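Local atomic coordinates of putative leucoanthocyanidin reductase 1 (PDB entry 3I6I), a protein that binds NADPH and, as a leucoanthocyanidin reductase of grapevine, probably converts leucoanthocyanidins into flavan-3-ols in flavonoid biosynthesis. Residues A33-Y38 / F204-V209; V236-I241 / L245-V250; D254-A259 / F272-F277; S303-T306 / G312-I315. All coordinates share one frame; numbering follows the deposited sequence. Where two conformers were deposited one is given.

How the interactions relate
The four contacts illustrate how chemistry follows depth in a fold. Interaction 3, the most buried, joins two helices by apolar and CH-pi packing. Interactions 1 and 2 are partly buried, and in both an arginine reaches a helix: in interaction 1 it meets a backbone carbonyl and aliphatic groups, in interaction 2 a carboxylate. Interaction 4 lies on the surface and is a single salt bridge with a weak hydrogen bond. Strand 247-250 of interaction 2 leads into helix 252-260 of interaction 3, where Val250 touches Leu255. Trp237 and Lys240 of interaction 2 pack on the helix of interaction 4, and Phe304, in the loop segment of that same contact, stacks on Phe204 of interaction 1.

Interaction 1 of 4, residues A33-Y38 / F204-V209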
loop_
_atom_site.group_PDB
_atom_site.type_symbol
_atom_site.label_atom_id
_atom_site.label_comp_id
_atom_site.label_asym_id
_atom_site.label_seq_id
_atom_site.Cartn_x
_atom_site.Cartn_y
_atom_site.Cartn_z
ATOM N N ALA A 33 -13.529 1.179 12.554
ATOM C CA ALA A 33 -13.879 2.610 12.660
ATOM C C ALA A 33 -15.379 2.833 12.653
ATOM O O ALA A 33 -15.822 3.972 12.677
ATOM C CB ALA A 33 -13.204 3.431 11.530
ATOM N N HIS A 34 -16.152 1.740 12.616
ATOM C CA HIS A 34 -17.612 1.792 12.613
ATOM C C HIS A 34 -18.173 2.476 11.335
ATOM O O HIS A 34 -19.276 3.039 11.352
ATOM C CB HIS A 34 -18.144 2.465 13.899
ATOM C CG HIS A 34 -17.228 2.335 15.084
ATOM N ND1 HIS A 34 -16.931 1.123 15.674
ATOM C CD2 HIS A 34 -16.540 3.271 15.785
ATOM C CE1 HIS A 34 -16.108 1.321 16.690
ATOM N NE2 HIS A 34 -15.855 2.616 16.779
ATOM N N ARG A 35 -17.414 2.427 10.244
ATOM C CA ARG A 35 -17.848 2.973 8.944
ATOM C C ARG A 35 -18.676 1.924 8.176
ATOM O O ARG A 35 -18.298 0.749 8.137
ATOM C CB ARG A 35 -16.643 3.329 8.094
ATOM C CG ARG A 35 -15.772 4.495 8.595
ATOM C CD ARG A 35 -14.635 4.772 7.593
ATOM N NE ARG A 35 -13.699 5.846 7.984
ATOM C CZ ARG A 35 -13.932 7.154 7.838
ATOM N NH1 ARG A 35 -15.097 7.597 7.337
ATOM N NH2 ARG A 35 -12.996 8.033 8.184
ATOM N N PRO A 36 -19.807 2.332 7.556
ATOM C CA PRO A 36 -20.540 1.326 6.772
ATOM C C PRO A 36 -19.665 0.875 5.614
ATOM O O PRO A 36 -19.200 1.718 4.824
ATOM C CB PRO A 36 -21.774 2.075 6.264
ATOM C CG PRO A 36 -21.811 3.367 7.019
ATOM C CD PRO A 36 -20.441 3.660 7.504
ATOM N N THR A 37 -19.415 -0.430 5.529
ATOM C CA THR A 37 -18.377 -0.938 4.668
ATOM C C THR A 37 -18.877 -2.043 3.762
ATOM O O THR A 37 -19.409 -3.036 4.237
ATOM C CB THR A 37 -17.163 -1.450 5.484
ATOM O OG1 THR A 37 -16.655 -0.379 6.287
ATOM C CG2 THR A 37 -16.043 -1.944 4.556
ATOM N N TYR A 38 -18.686 -1.855 2.458
ATOM C CA TYR A 38 -19.146 -2.791 1.441
ATOM C C TYR A 38 -17.907 -3.354 0.776
ATOM O O TYR A 38 -16.976 -2.612 0.473
ATOM C CB TYR A 38 -19.999 -2.086 0.373
ATOM C CG TYR A 38 -21.337 -1.572 0.867
ATOM C CD1 TYR A 38 -22.530 -2.201 0.511
ATOM C CD2 TYR A 38 -21.396 -0.482 1.722
ATOM C CE1 TYR A 38 -23.738 -1.733 0.974
ATOM C CE2 TYR A 38 -22.574 -0.016 2.202
ATOM C CZ TYR A 38 -23.754 -0.634 1.832
ATOM O OH TYR A 38 -24.924 -0.121 2.328
ATOM N N PHE A 204 -4.634 4.426 9.449
ATOM C CA PHE A 204 -4.408 5.794 9.025
ATOM C C PHE A 204 -4.991 6.053 7.645
ATOM O O PHE A 204 -5.537 7.104 7.445
ATOM C CB PHE A 204 -2.954 6.211 9.170
ATOM C CG PHE A 204 -2.532 6.331 10.607
ATOM C CD1 PHE A 204 -2.996 7.375 11.384
ATOM C CD2 PHE A 204 -1.696 5.392 11.195
ATOM C CE1 PHE A 204 -2.642 7.485 12.705
ATOM C CE2 PHE A 204 -1.321 5.513 12.531
ATOM C CZ PHE A 204 -1.788 6.544 13.289
ATOM N N THR A 205 -4.957 5.070 6.741
ATOM C CA THR A 205 -5.691 5.208 5.501
ATOM C C THR A 205 -7.164 5.567 5.706
ATOM O O THR A 205 -7.708 6.484 5.036
ATOM C CB THR A 205 -5.583 3.930 4.643
ATOM O OG1 THR A 205 -4.243 3.767 4.190
ATOM C CG2 THR A 205 -6.548 3.994 3.404
ATOM N N MET A 206 -7.842 4.850 6.598
ATOM C CA MET A 206 -9.253 5.061 6.738
ATOM C C MET A 206 -9.538 6.431 7.354
ATOM O O MET A 206 -10.590 6.995 7.080
ATOM C CB MET A 206 -9.938 3.885 7.458
ATOM C CG MET A 206 -9.983 2.623 6.555
ATOM S SD MET A 206 -10.535 2.933 4.813
ATOM C CE MET A 206 -12.111 3.658 5.129
ATOM N N LYS A 207 -8.631 6.992 8.165
ATOM C CA LYS A 207 -8.834 8.347 8.728
ATOM C C LYS A 207 -8.845 9.403 7.638
ATOM O O LYS A 207 -9.521 10.433 7.754
ATOM C CB LYS A 207 -7.700 8.737 9.704
ATOM C CG LYS A 207 -7.533 7.829 10.901
ATOM C CD LYS A 207 -6.542 8.426 11.911
ATOM C CE LYS A 207 -6.432 7.580 13.176
ATOM N NZ LYS A 207 -7.615 7.661 14.090
ATOM N N THR A 208 -8.080 9.161 6.576
ATOM C CA THR A 208 -7.916 10.146 5.503
ATOM C C THR A 208 -9.141 10.340 4.615
ATOM O O THR A 208 -9.243 11.391 3.958
ATOM C CB THR A 208 -6.706 9.826 4.569
ATOM O OG1 THR A 208 -7.029 8.745 3.657
ATOM C CG2 THR A 208 -5.393 9.594 5.374
ATOM N N VAL A 209 -10.075 9.379 4.600
ATOM C CA VAL A 209 -11.041 9.307 3.467
ATOM C C VAL A 209 -12.015 10.471 3.452
ATOM O O VAL A 209 -12.585 10.818 2.392
ATOM C CB VAL A 209 -11.818 7.964 3.373
ATOM C CG1 VAL A 209 -10.812 6.774 3.099
ATOM C CG2 VAL A 209 -12.668 7.700 4.665
#
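Arg35 carries this contact alone on its side, reaching across to Met206 of helix 198-208 and to Val209, further along the chain. The tight part is made by methyl groups packing on the arginine. CG2 of Val209 sits over the middle of one face of the guanidinium, 3.5 Å from Arg35 CZ, while the methyl CE of Met206 packs 3.7 Å from Arg35 CD. Two extended torsions, chi2 -177° and chi3 -178°, carry the flat group far enough from its loop to reach the valine. The polar link is weaker: Arg35 NH2 gives a bent hydrogen bond to Met206 O (2.8 Å, 117° at the hydrogen), and its firmer partner is Asp210, which forms a salt bridge with NH1. By contrast, the outer side is loose. Lys207 turns its CB away and brings only its CA near the guanidinium edge, and Arg35 itself stays partly exposed. Inward, Met206 also packs on Val26 and Ser30 of helix 21-32, and Val209 on Leu116 of strand 114-116. The contact thus fastens helix 198-208 to the link between helix 21-32 and strand 37-41, the return leg of the first beta-alpha-beta crossover of the NADPH-binding Rossmann fold.

Interaction 2 of 4, residues V236-I241 / L245-V250; sequences VWEKKI and LPRVTV
The guanidinium of Arg247 is met at its edge by Glu238 OE1 and by a water, both in its plane. The carboxylate is steeply inclined to it, the two planes 63° apart, and Arg247 NH2 meets Glu238 OE1 from above the carboxylate plane, at 2.9 Å, as a hydrogen-bonded salt bridge. The other oxygen faces the backbone, where Leu245 N donates to Glu238 OE2 over 3.0 Å on the anti side, in a fairly straight bond (157°). Within the helix, Ile241 CG2 rests over one face of the Trp237 indole, offset toward the rim, which supports the isoleucine that meets Leu245.

One glutamate near the end of helix 230-241 therefore grips both the start and the first strand residue of the following segment, in a helix-turn-strand connection. Strand 247-250 then pairs in parallel with strand 183-186. Replacing Glu238 with an alanine would probably leave Leu245 N without its acceptor and Arg247 without its carboxylate mate, setting the turn freer to move.

The arginine has further anchors on the same helix, NH2 to Ser235 OG and NH1 to Asn231 O. Its extended chain also brings Arg247 NE to the water, which accepts from it at 2.9 Å and donates to Leu245 O at 2.8 Å; the water's very short approach to the glutamate is doubtful. Apart from the polar group, Ile241 CD1 and Leu245 CD2 meet at 4.0 Å, their side chains crossing at about a right angle.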
loop_
_atom_site.group_PDB
_atom_site.type_symbol
_atom_site.label_atom_id
_atom_site.label_comp_id
_atom_site.label_asym_id
_atom_site.label_seq_id
_atom_site.Cartn_x
_atom_site.Cartn_y
_atom_site.Cartn_z
ATOM N N VAL A 236 17.854 -4.265 14.771
ATOM C CA VAL A 236 16.628 -4.499 15.516
ATOM C C VAL A 236 16.310 -5.993 15.584
ATOM O O VAL A 236 15.905 -6.510 16.612
ATOM C CB VAL A 236 15.390 -3.794 14.907
ATOM C CG1 VAL A 236 14.190 -4.137 15.779
ATOM C CG2 VAL A 236 15.601 -2.285 14.812
ATOM N N TRP A 237 16.510 -6.696 14.482
ATOM C CA TRP A 237 16.237 -8.132 14.460
ATOM C C TRP A 237 17.186 -8.912 15.356
ATOM O O TRP A 237 16.759 -9.809 16.086
ATOM C CB TRP A 237 16.235 -8.667 13.025
ATOM C CG TRP A 237 15.878 -10.099 12.937
ATOM C CD1 TRP A 237 16.659 -11.114 12.445
ATOM C CD2 TRP A 237 14.652 -10.701 13.358
ATOM N NE1 TRP A 237 16.005 -12.304 12.551
ATOM C CE2 TRP A 237 14.755 -12.083 13.082
ATOM C CE3 TRP A 237 13.478 -10.214 13.940
ATOM C CZ2 TRP A 237 13.731 -12.983 13.382
ATOM C CZ3 TRP A 237 12.458 -11.123 14.246
ATOM C CH2 TRP A 237 12.592 -12.482 13.961
ATOM N N GLU A 238 18.463 -8.528 15.355
ATOM C CA GLU A 238 19.473 -9.156 16.204
ATOM C C GLU A 238 19.123 -8.987 17.673
ATOM O O GLU A 238 19.276 -9.913 18.452
ATOM C CB GLU A 238 20.845 -8.556 15.933
ATOM C CG GLU A 238 21.371 -8.937 14.553
ATOM C CD GLU A 238 22.746 -8.385 14.245
ATOM O OE1 GLU A 238 23.045 -7.248 14.649
ATOM O OE2 GLU A 238 23.545 -9.096 13.591
ATOM N N LYS A 239 18.622 -7.800 18.039
ATOM C CA LYS A 239 18.152 -7.582 19.411
ATOM C C LYS A 239 17.036 -8.583 19.752
ATOM O O LYS A 239 17.022 -9.161 20.827
ATOM C CB LYS A 239 17.652 -6.141 19.585
ATOM C CG LYS A 239 18.749 -5.179 20.061
ATOM N N LYS A 240 16.118 -8.788 18.822
ATOM C CA LYS A 240 14.979 -9.682 19.031
ATOM C C LYS A 240 15.337 -11.153 19.114
ATOM O O LYS A 240 14.722 -11.880 19.884
ATOM C CB LYS A 240 13.910 -9.464 17.956
ATOM C CG LYS A 240 13.086 -8.209 18.174
ATOM C CD LYS A 240 12.135 -8.378 19.355
ATOM C CE LYS A 240 11.387 -7.111 19.660
ATOM N NZ LYS A 240 11.318 -6.883 21.115
ATOM N N ILE A 241 16.321 -11.598 18.332
ATOM C CA ILE A 241 16.738 -12.995 18.363
ATOM C C ILE A 241 17.875 -13.236 19.357
ATOM O O ILE A 241 18.252 -14.382 19.624
ATOM C CB ILE A 241 17.072 -13.531 16.954
ATOM C CG1 ILE A 241 18.310 -12.855 16.367
ATOM C CG2 ILE A 241 15.867 -13.394 16.051
ATOM C CD1 ILE A 241 18.827 -13.491 15.126
ATOM N N LEU A 245 24.093 -11.994 13.445
ATOM C CA LEU A 245 24.344 -12.774 12.217
ATOM C C LEU A 245 25.367 -12.079 11.308
ATOM O O LEU A 245 25.490 -10.856 11.324
ATOM C CB LEU A 245 23.062 -12.937 11.430
ATOM C CG LEU A 245 21.812 -13.388 12.188
ATOM C CD1 LEU A 245 20.643 -13.529 11.209
ATOM C CD2 LEU A 245 22.052 -14.679 13.003
ATOM N N PRO A 246 26.057 -12.847 10.443
ATOM C CA PRO A 246 26.901 -12.226 9.415
ATOM C C PRO A 246 26.106 -11.321 8.499
ATOM O O PRO A 246 24.923 -11.557 8.261
ATOM C CB PRO A 246 27.454 -13.429 8.636
ATOM C CG PRO A 246 27.289 -14.562 9.505
ATOM C CD PRO A 246 26.087 -14.310 10.358
ATOM N N ARG A 247 26.762 -10.268 8.012
ATOM C CA ARG A 247 26.177 -9.372 7.034
ATOM C C ARG A 247 26.951 -9.494 5.732
ATOM O O ARG A 247 28.184 -9.552 5.720
ATOM C CB ARG A 247 26.220 -7.948 7.559
ATOM C CG ARG A 247 25.455 -7.799 8.845
ATOM C CD ARG A 247 25.353 -6.366 9.341
ATOM N NE ARG A 247 24.762 -6.384 10.673
ATOM C CZ ARG A 247 24.040 -5.396 11.189
ATOM N NH1 ARG A 247 23.810 -4.308 10.499
ATOM N NH2 ARG A 247 23.523 -5.523 12.396
ATOM N N VAL A 248 26.226 -9.585 4.633
ATOM C CA VAL A 248 26.848 -9.690 3.329
ATOM C C VAL A 248 26.267 -8.604 2.449
ATOM O O VAL A 248 25.121 -8.236 2.644
ATOM C CB VAL A 248 26.636 -11.111 2.693
ATOM C CG1 VAL A 248 27.207 -12.233 3.587
ATOM C CG2 VAL A 248 25.141 -11.350 2.272
ATOM N N THR A 249 27.034 -8.111 1.477
ATOM C CA THR A 249 26.561 -7.041 0.593
ATOM C C THR A 249 25.849 -7.590 -0.661
ATOM O O THR A 249 26.342 -8.503 -1.309
ATOM C CB THR A 249 27.750 -6.197 0.098
ATOM O OG1 THR A 249 28.386 -5.641 1.237
ATOM C CG2 THR A 249 27.292 -5.052 -0.848
ATOM N N VAL A 250 24.705 -7.020 -0.964
ATOM C CA VAL A 250 24.046 -7.179 -2.284
ATOM C C VAL A 250 24.244 -5.833 -2.967
ATOM O O VAL A 250 23.815 -4.790 -2.455
ATOM C CB VAL A 250 22.563 -7.569 -2.112
ATOM C CG1 VAL A 250 21.808 -7.439 -3.433
ATOM C CG2 VAL A 250 22.412 -8.938 -1.530
HETATM O O HOH W 1 25.608 -8.367 12.553
#

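Interaction 3 of 4, residues D254-A259 / F272-F277; sequences DLLAAA and FTHDIF
Leu255 and Leu256 of one helix meet Thr273 and His274 of the next in a helical hairpin. The short segments run roughly antiparallel, with 150° between their directions and their axes 9.4 Å apart. The first kind of interaction is aliphatic packing. Leu255 drives its two methyls between the helices: CD2 lies 4.0 Å from Thr273 CG2, and CD1 lies 3.9 Å from His274 CA, so that it touches backbone as well as side chain. Both Leu255 and Thr273 also rest on Tyr186 of strand 183-186, which ties the hairpin to the small parallel sheet.

Polar groups find their partners outside the two segments. His274 NE2 is hydrogen-bonded to Glu252 OE2 at the start of the first helix, and Thr273 OG1 to Val269 O one turn back in its own helix. With an alanine at His274, Leu256 would be likely to lose the flat surface it packs on and the Glu252 carboxylate its imidazole partner.

The remaining kind is CH-pi. A trans chi1 carries the imidazole toward the first helix, and chi2 of -99° turns a face to Leu256, whose CD2 stands 3.6 Å from the centroid of the His274 ring, only 10° off its normal.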
loop_
_atom_site.group_PDB
_atom_site.type_symbol
_atom_site.label_atom_id
_atom_site.label_comp_id
_atom_site.label_asym_id
_atom_site.label_seq_id
_atom_site.Cartn_x
_atom_site.Cartn_y
_atom_site.Cartn_z
ATOM N N ASP A 254 23.807 -6.186 -8.659
ATOM C CA ASP A 254 23.008 -7.397 -8.349
ATOM C C ASP A 254 21.512 -7.127 -8.539
ATOM O O ASP A 254 20.811 -7.874 -9.197
ATOM C CB ASP A 254 23.261 -7.925 -6.929
ATOM C CG ASP A 254 24.709 -8.457 -6.697
ATOM O OD1 ASP A 254 25.383 -8.875 -7.675
ATOM O OD2 ASP A 254 25.159 -8.508 -5.495
ATOM N N LEU A 255 21.027 -6.043 -7.962
ATOM C CA LEU A 255 19.603 -5.729 -8.063
ATOM C C LEU A 255 19.225 -5.347 -9.490
ATOM O O LEU A 255 18.165 -5.728 -9.934
ATOM C CB LEU A 255 19.251 -4.622 -7.082
ATOM C CG LEU A 255 19.404 -4.893 -5.595
ATOM C CD1 LEU A 255 19.232 -3.534 -4.778
ATOM C CD2 LEU A 255 18.378 -5.957 -5.133
ATOM N N LEU A 256 20.070 -4.601 -10.194
ATOM C CA LEU A 256 19.769 -4.234 -11.566
ATOM C C LEU A 256 19.741 -5.475 -12.450
ATOM O O LEU A 256 18.917 -5.554 -13.322
ATOM C CB LEU A 256 20.759 -3.183 -12.086
ATOM C CG LEU A 256 20.647 -1.816 -11.413
ATOM C CD1 LEU A 256 21.734 -0.878 -11.997
ATOM C CD2 LEU A 256 19.247 -1.214 -11.618
ATOM N N ALA A 257 20.638 -6.443 -12.195
ATOM C CA ALA A 257 20.616 -7.690 -12.971
ATOM C C ALA A 257 19.277 -8.381 -12.767
ATOM O O ALA A 257 18.688 -8.879 -13.712
ATOM C CB ALA A 257 21.774 -8.642 -12.516
ATOM N N ALA A 258 18.824 -8.459 -11.538
ATOM C CA ALA A 258 17.586 -9.178 -11.195
ATOM C C ALA A 258 16.395 -8.481 -11.867
ATOM O O ALA A 258 15.541 -9.124 -12.517
ATOM C CB ALA A 258 17.383 -9.221 -9.685
ATOM N N ALA A 259 16.379 -7.158 -11.758
ATOM C CA ALA A 259 15.348 -6.363 -12.471
ATOM C C ALA A 259 15.361 -6.559 -13.987
ATOM O O ALA A 259 14.308 -6.675 -14.600
ATOM C CB ALA A 259 15.458 -4.881 -12.116
ATOM N N PHE A 272 12.031 -2.038 -7.321
ATOM C CA PHE A 272 11.634 -1.159 -6.189
ATOM C C PHE A 272 12.640 -1.196 -5.029
ATOM O O PHE A 272 12.885 -0.169 -4.411
ATOM C CB PHE A 272 10.268 -1.546 -5.674
ATOM C CG PHE A 272 9.146 -1.349 -6.669
ATOM C CD1 PHE A 272 9.158 -0.339 -7.627
ATOM C CD2 PHE A 272 8.058 -2.184 -6.622
ATOM C CE1 PHE A 272 8.090 -0.196 -8.510
ATOM C CE2 PHE A 272 6.990 -2.013 -7.483
ATOM C CZ PHE A 272 7.019 -1.021 -8.430
ATOM N N THR A 273 13.245 -2.369 -4.777
ATOM C CA THR A 273 14.363 -2.486 -3.802
ATOM C C THR A 273 15.512 -1.534 -4.151
ATOM O O THR A 273 16.080 -0.854 -3.284
ATOM C CB THR A 273 14.864 -3.964 -3.698
ATOM O OG1 THR A 273 13.759 -4.817 -3.333
ATOM C CG2 THR A 273 15.941 -4.118 -2.592
ATOM N N HIS A 274 15.910 -1.519 -5.411
ATOM C CA HIS A 274 16.929 -0.603 -5.914
ATOM C C HIS A 274 16.528 0.857 -5.687
ATOM O O HIS A 274 17.310 1.672 -5.174
ATOM C CB HIS A 274 17.171 -0.872 -7.388
ATOM C CG HIS A 274 18.135 0.056 -8.038
ATOM N ND1 HIS A 274 17.742 1.138 -8.781
ATOM C CD2 HIS A 274 19.484 0.006 -8.129
ATOM C CE1 HIS A 274 18.817 1.759 -9.245
ATOM N NE2 HIS A 274 19.889 1.091 -8.850
ATOM N N ASP A 275 15.302 1.198 -6.047
ATOM C CA ASP A 275 14.837 2.566 -5.905
ATOM C C ASP A 275 14.906 3.037 -4.442
ATOM O O ASP A 275 15.337 4.174 -4.172
ATOM C CB ASP A 275 13.422 2.726 -6.474
ATOM C CG ASP A 275 13.142 4.138 -7.016
ATOM O OD1 ASP A 275 14.078 5.009 -7.213
ATOM O OD2 ASP A 275 11.936 4.387 -7.263
ATOM N N ILE A 276 14.448 2.186 -3.538
ATOM C CA ILE A 276 14.416 2.494 -2.109
ATOM C C ILE A 276 15.792 2.539 -1.515
ATOM O O ILE A 276 16.153 3.560 -0.911
ATOM C CB ILE A 276 13.559 1.527 -1.325
ATOM C CG1 ILE A 276 12.108 1.476 -1.815
ATOM C CG2 ILE A 276 13.696 1.755 0.206
ATOM C CD1 ILE A 276 11.353 0.214 -1.325
ATOM N N PHE A 277 16.541 1.439 -1.660
ATOM C CA PHE A 277 17.752 1.219 -0.857
ATOM C C PHE A 277 19.054 1.644 -1.513
ATOM O O PHE A 277 20.084 1.766 -0.830
ATOM C CB PHE A 277 17.800 -0.206 -0.357
ATOM C CG PHE A 277 16.688 -0.528 0.596
ATOM C CD1 PHE A 277 16.657 0.030 1.872
ATOM C CD2 PHE A 277 15.632 -1.304 0.219
ATOM C CE1 PHE A 277 15.616 -0.225 2.724
ATOM C CE2 PHE A 277 14.571 -1.552 1.069
ATOM C CZ PHE A 277 14.577 -1.038 2.345
#

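Interaction 4 of 4, residues S303-T306 / G312-I315; sequences SFRT and GEYI
Arg305 and Glu313 face each other across the span of a short helix, joined by one salt bridge, whose hydrogen bond is weak. Along the arginine, CB points toward the helix, and the chain runs straight on through CG to CD. The side chain also touches Ala197 of a neighbouring loop. At the CG-CD bond the chain bends (chi3 73°), which turns NE and the guanidinium across toward the glutamate. Arg305 CZ then comes to 3.8 Å from Glu313 OE2. Of the two terminal nitrogens, NH1 has its stronger partner in Thr199 OG1 and lies 3.6 Å from Glu313 OE2, while NH2 donates to that same oxygen over 3.2 Å. OE2 lies at the guanidinium edge, near its plane, yet the two planes are 69° apart, so the groups do not form a coplanar, two-bond pair. On the glutamate, CG is set between the backbone N and the carbonyl carbon (chi1 64°), and the extended chain beyond it lays the carboxylate crosswise to the arginine.

Thr306, the N-cap of helix 307-315, holds Glu309 N with its OG1; the bridge runs from the residue before this cap to the last turn of the same helix. Arg305 N is tied to Asp200 and its carbonyl to Asn226, while Phe304 stacks on Phe204 of helix 198-208 and Ile315 packs on helix 230-241.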
loop_
_atom_site.group_PDB
_atom_site.type_symbol
_atom_site.label_atom_id
_atom_site.label_comp_id
_atom_site.label_asym_id
_atom_site.label_seq_id
_atom_site.Cartn_x
_atom_site.Cartn_y
_atom_site.Cartn_z
ATOM N N SER A 303 0.445 7.446 18.126
ATOM C CA SER A 303 1.699 6.757 17.823
ATOM C C SER A 303 1.558 5.590 16.851
ATOM O O SER A 303 0.613 4.824 16.928
ATOM C CB SER A 303 2.319 6.203 19.124
ATOM O OG SER A 303 2.750 7.251 19.964
ATOM N N PHE A 304 2.543 5.477 15.971
ATOM C CA PHE A 304 2.694 4.344 15.073
ATOM C C PHE A 304 3.327 3.216 15.848
ATOM O O PHE A 304 4.211 3.448 16.668
ATOM C CB PHE A 304 3.635 4.704 13.919
ATOM C CG PHE A 304 2.936 5.337 12.756
ATOM C CD1 PHE A 304 2.948 4.731 11.525
ATOM C CD2 PHE A 304 2.204 6.514 12.926
ATOM C CE1 PHE A 304 2.277 5.290 10.439
ATOM C CE2 PHE A 304 1.515 7.085 11.863
ATOM C CZ PHE A 304 1.550 6.482 10.623
ATOM N N ARG A 305 2.904 1.984 15.564
ATOM C CA ARG A 305 3.625 0.801 16.050
ATOM C C ARG A 305 5.085 0.846 15.561
ATOM O O ARG A 305 5.361 1.130 14.395
ATOM C CB ARG A 305 2.936 -0.458 15.488
ATOM C CG ARG A 305 1.529 -0.645 16.025
ATOM C CD ARG A 305 0.880 -1.876 15.453
ATOM N NE ARG A 305 1.460 -3.083 16.034
ATOM C CZ ARG A 305 1.272 -4.314 15.565
ATOM N NH1 ARG A 305 0.506 -4.545 14.491
ATOM N NH2 ARG A 305 1.867 -5.322 16.175
ATOM N N THR A 306 6.025 0.568 16.455
ATOM C CA THR A 306 7.408 0.538 16.086
ATOM C C THR A 306 7.758 -0.803 15.415
ATOM O O THR A 306 7.081 -1.846 15.602
ATOM C CB THR A 306 8.291 0.719 17.329
ATOM O OG1 THR A 306 8.249 -0.474 18.124
ATOM C CG2 THR A 306 7.799 1.898 18.171
ATOM N N GLY A 312 8.713 -8.229 17.095
ATOM C CA GLY A 312 8.228 -9.013 18.237
ATOM C C GLY A 312 7.154 -10.053 17.922
ATOM O O GLY A 312 7.201 -11.163 18.455
ATOM N N GLU A 313 6.193 -9.728 17.056
ATOM C CA GLU A 313 5.176 -10.723 16.688
ATOM C C GLU A 313 5.661 -11.737 15.636
ATOM O O GLU A 313 5.166 -12.860 15.614
ATOM C CB GLU A 313 3.827 -10.087 16.318
ATOM C CG GLU A 313 3.804 -9.189 15.087
ATOM C CD GLU A 313 2.400 -8.658 14.766
ATOM O OE1 GLU A 313 1.401 -9.223 15.268
ATOM O OE2 GLU A 313 2.296 -7.669 14.009
ATOM N N TYR A 314 6.626 -11.366 14.787
ATOM C CA TYR A 314 7.301 -12.349 13.926
ATOM C C TYR A 314 8.013 -13.398 14.785
ATOM O O TYR A 314 8.041 -14.572 14.434
ATOM C CB TYR A 314 8.349 -11.703 13.003
ATOM C CG TYR A 314 7.819 -10.778 11.922
ATOM C CD1 TYR A 314 6.665 -11.092 11.200
ATOM C CD2 TYR A 314 8.496 -9.616 11.592
ATOM C CE1 TYR A 314 6.191 -10.242 10.197
ATOM C CE2 TYR A 314 8.031 -8.757 10.593
ATOM C CZ TYR A 314 6.879 -9.079 9.900
ATOM O OH TYR A 314 6.400 -8.254 8.911
ATOM N N ILE A 315 8.600 -12.949 15.896
ATOM C CA ILE A 315 9.229 -13.836 16.878
ATOM C C ILE A 315 8.201 -14.805 17.453
ATOM O O ILE A 315 8.473 -15.998 17.548
ATOM C CB ILE A 315 9.908 -13.045 18.032
ATOM C CG1 ILE A 315 11.337 -12.658 17.648
#